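Local coordinates for lipocalin (Argas monolakensis, PDB 3BRN), which binds serotonin in its beta barrel and probably serves the tick as a scavenger of biogenic amines, at residues Cys40-Val45 against Met68-Ala73. Numbering follows the deposited sequence.
With SRO (serotonin), chain C.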
loop_
_atom_site.group_PDB
_atom_site.type_symbol
_atom_site.label_atom_id
_atom_site.label_comp_id
_atom_site.label_asym_id
_atom_site.label_seq_id
_atom_site.Cartn_x
_atom_site.Cartn_y
_atom_site.Cartn_z
ATOM N N CYS A 40 -0.972 5.750 -10.811
ATOM C CA CYS A 40 -0.110 4.559 -10.817
ATOM C C CYS A 40 0.960 4.552 -9.734
ATOM O O CYS A 40 2.027 3.950 -9.915
ATOM C CB CYS A 40 0.534 4.339 -12.192
ATOM S SG CYS A 40 -0.590 4.488 -13.608
ATOM N N ALA A 41 0.656 5.174 -8.596
ATOM C CA ALA A 41 1.577 5.211 -7.462
ATOM C C ALA A 41 1.777 3.791 -6.939
ATOM O O ALA A 41 0.838 2.997 -6.922
ATOM C CB ALA A 41 1.026 6.128 -6.358
ATOM N N TYR A 42 3.016 3.428 -6.617
ATOM C CA TYR A 42 3.300 2.064 -6.178
ATOM C C TYR A 42 4.532 2.013 -5.278
ATOM O O TYR A 42 5.252 2.988 -5.140
ATOM C CB TYR A 42 3.563 1.153 -7.386
ATOM C CG TYR A 42 4.944 1.372 -7.993
ATOM C CD1 TYR A 42 5.157 2.381 -8.935
ATOM C CD2 TYR A 42 6.045 0.613 -7.577
ATOM C CE1 TYR A 42 6.422 2.628 -9.449
ATOM C CE2 TYR A 42 7.331 0.857 -8.092
ATOM C CZ TYR A 42 7.508 1.895 -9.002
ATOM O OH TYR A 42 8.755 2.165 -9.538
ATOM N N VAL A 43 4.638 0.924 -4.529
ATOM C CA VAL A 43 5.836 0.616 -3.772
ATOM C C VAL A 43 6.248 -0.775 -4.212
ATOM O O VAL A 43 5.410 -1.544 -4.673
ATOM C CB VAL A 43 5.576 0.586 -2.234
ATOM C CG1 VAL A 43 5.260 1.969 -1.713
ATOM C CG2 VAL A 43 4.471 -0.429 -1.863
ATOM N N LEU A 44 7.549 -1.065 -4.138
ATOM C CA LEU A 44 8.036 -2.425 -4.324
ATOM C C LEU A 44 8.333 -2.996 -2.942
ATOM O O LEU A 44 8.807 -2.265 -2.067
ATOM C CB LEU A 44 9.332 -2.426 -5.153
ATOM C CG LEU A 44 9.234 -2.101 -6.651
ATOM C CD1 LEU A 44 10.585 -2.366 -7.339
ATOM C CD2 LEU A 44 8.160 -2.942 -7.304
ATOM N N VAL A 45 8.073 -4.288 -2.742
ATOM C CA VAL A 45 8.478 -4.942 -1.491
ATOM C C VAL A 45 10.018 -4.871 -1.349
ATOM O O VAL A 45 10.726 -4.836 -2.358
ATOM C CB VAL A 45 7.965 -6.408 -1.402
ATOM C CG1 VAL A 45 6.501 -6.495 -1.811
ATOM C CG2 VAL A 45 8.841 -7.358 -2.226
ATOM N N MET A 68 7.397 3.982 -15.477
ATOM C CA MET A 68 7.355 3.922 -14.014
ATOM C C MET A 68 8.700 4.389 -13.471
ATOM O O MET A 68 9.713 3.705 -13.652
ATOM C CB MET A 68 7.118 2.481 -13.547
ATOM C CG MET A 68 5.762 1.897 -13.891
ATOM S SD MET A 68 4.433 2.901 -13.202
ATOM C CE MET A 68 3.489 1.682 -12.280
ATOM N N ILE A 69 8.725 5.550 -12.824
ATOM C CA ILE A 69 9.966 6.036 -12.224
ATOM C C ILE A 69 10.190 5.397 -10.861
ATOM O O ILE A 69 9.228 5.105 -10.132
ATOM C CB ILE A 69 9.984 7.569 -12.054
ATOM C CG1 ILE A 69 8.911 8.003 -11.058
ATOM C CG2 ILE A 69 9.872 8.277 -13.415
ATOM C CD1 ILE A 69 9.104 9.401 -10.502
ATOM N N GLN A 70 11.459 5.190 -10.518
ATOM C CA GLN A 70 11.824 4.585 -9.238
ATOM C C GLN A 70 12.560 5.574 -8.356
ATOM O O GLN A 70 13.520 6.206 -8.783
ATOM C CB GLN A 70 12.710 3.366 -9.458
ATOM C CG GLN A 70 12.151 2.359 -10.429
ATOM C CD GLN A 70 13.096 1.203 -10.646
ATOM O OE1 GLN A 70 14.057 1.054 -9.742
ATOM N NE2 GLN A 70 12.985 0.466 -11.629
ATOM N N LEU A 71 12.094 5.711 -7.122
ATOM C CA LEU A 71 12.747 6.538 -6.122
ATOM C C LEU A 71 12.920 5.645 -4.893
ATOM O O LEU A 71 12.386 4.537 -4.865
ATOM C CB LEU A 71 11.870 7.747 -5.782
ATOM C CG LEU A 71 11.509 8.627 -6.986
ATOM C CD1 LEU A 71 10.593 9.763 -6.585
ATOM C CD2 LEU A 71 12.772 9.174 -7.615
ATOM N N THR A 72 13.805 6.026 -3.981
ATOM C CA THR A 72 14.029 5.208 -2.797
ATOM C C THR A 72 13.835 6.010 -1.534
ATOM O O THR A 72 14.038 7.227 -1.512
ATOM C CB THR A 72 15.436 4.532 -2.759
ATOM O OG1 THR A 72 16.440 5.525 -2.525
ATOM C CG2 THR A 72 15.736 3.789 -4.051
ATOM N N ALA A 73 13.366 5.319 -0.498
ATOM C CA ALA A 73 13.210 5.902 0.815
ATOM C C ALA A 73 13.425 4.800 1.852
ATOM O O ALA A 73 13.764 3.663 1.507
ATOM C CB ALA A 73 11.830 6.514 0.961
HETATM O OH SRO C . 7.186 -0.051 1.978
HETATM C CZ3 SRO C . 5.933 0.494 2.119
HETATM C CH2 SRO C . 5.853 1.804 2.585
HETATM C CZ2 SRO C . 4.620 2.458 2.637
HETATM C CE2 SRO C . 3.500 1.723 2.278
HETATM N NE1 SRO C . 2.167 1.976 2.255
HETATM C CD1 SRO C . 1.512 0.888 1.785
HETATM C CG SRO C . 2.446 -0.116 1.526
HETATM C CD2 SRO C . 3.689 0.416 1.859
HETATM C CE3 SRO C . 4.862 -0.163 1.788
HETATM C CB SRO C . 2.140 -1.508 1.030
HETATM C CA SRO C . 2.470 -2.550 2.117
HETATM N NZ SRO C . 2.320 -3.890 1.541
#
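A tyrosine side chain hydrogen-bonds the backbone of a strand that is not its sheet neighbour: Tyr42 OH donates to Ile69 O at 3.0 Å. The hydroxyl stands above the carbonyl plane, 53° out of it. With chi1 at 76°, CG of Tyr42 sits between its own backbone N and carbonyl carbon, and from there the ring runs off its strand toward 68-73, where the hydroxyl reaches Ile69 O. Tyrosine suits this place because its ring is long enough to span the gap between the strands, whose axes come no nearer than 9.0 Å, while its hydroxyl can still bond a backbone oxygen.

Met68 packs obliquely against the same ring. Beyond CG its side chain folds instead of running straight, which brings the methyl CE to 3.8 Å from Tyr42 CD1. SD stands 5.2 Å from the ring centroid, an oblique Met-aromatic contact. CE also lies 3.6 Å from Cys40 O. Cys40 CB is 4.0 Å from the same methyl. The unbranched, flexible thioether of methionine lets CE lie against both the ring and Cys40.

In the lipocalin barrel, strand 55-64 pairs antiparallel with both 42-44 and 67-78, so this contact joins two strands that flank 55-64 and do not pair with each other, their directions 62° apart. Val43 faces the interior, its CG2 3.7 Å from CE3 of serotonin; a compact, branched apolar side chain suits that lining. Because side chains alternate along a strand, its neighbour Tyr42 points to the outer face of the barrel wall, where Leu156 and Pro157 of the C-terminal tail also touch it.

Gln70 borders the contact near the tyrosine hydroxyl, its CG 3.5 Å from Tyr42 OH, and its polar amide fits an exposed position. At the other end, the disulfide from Cys40 to Cys153 ties the start of 40-45 to the C-terminal region.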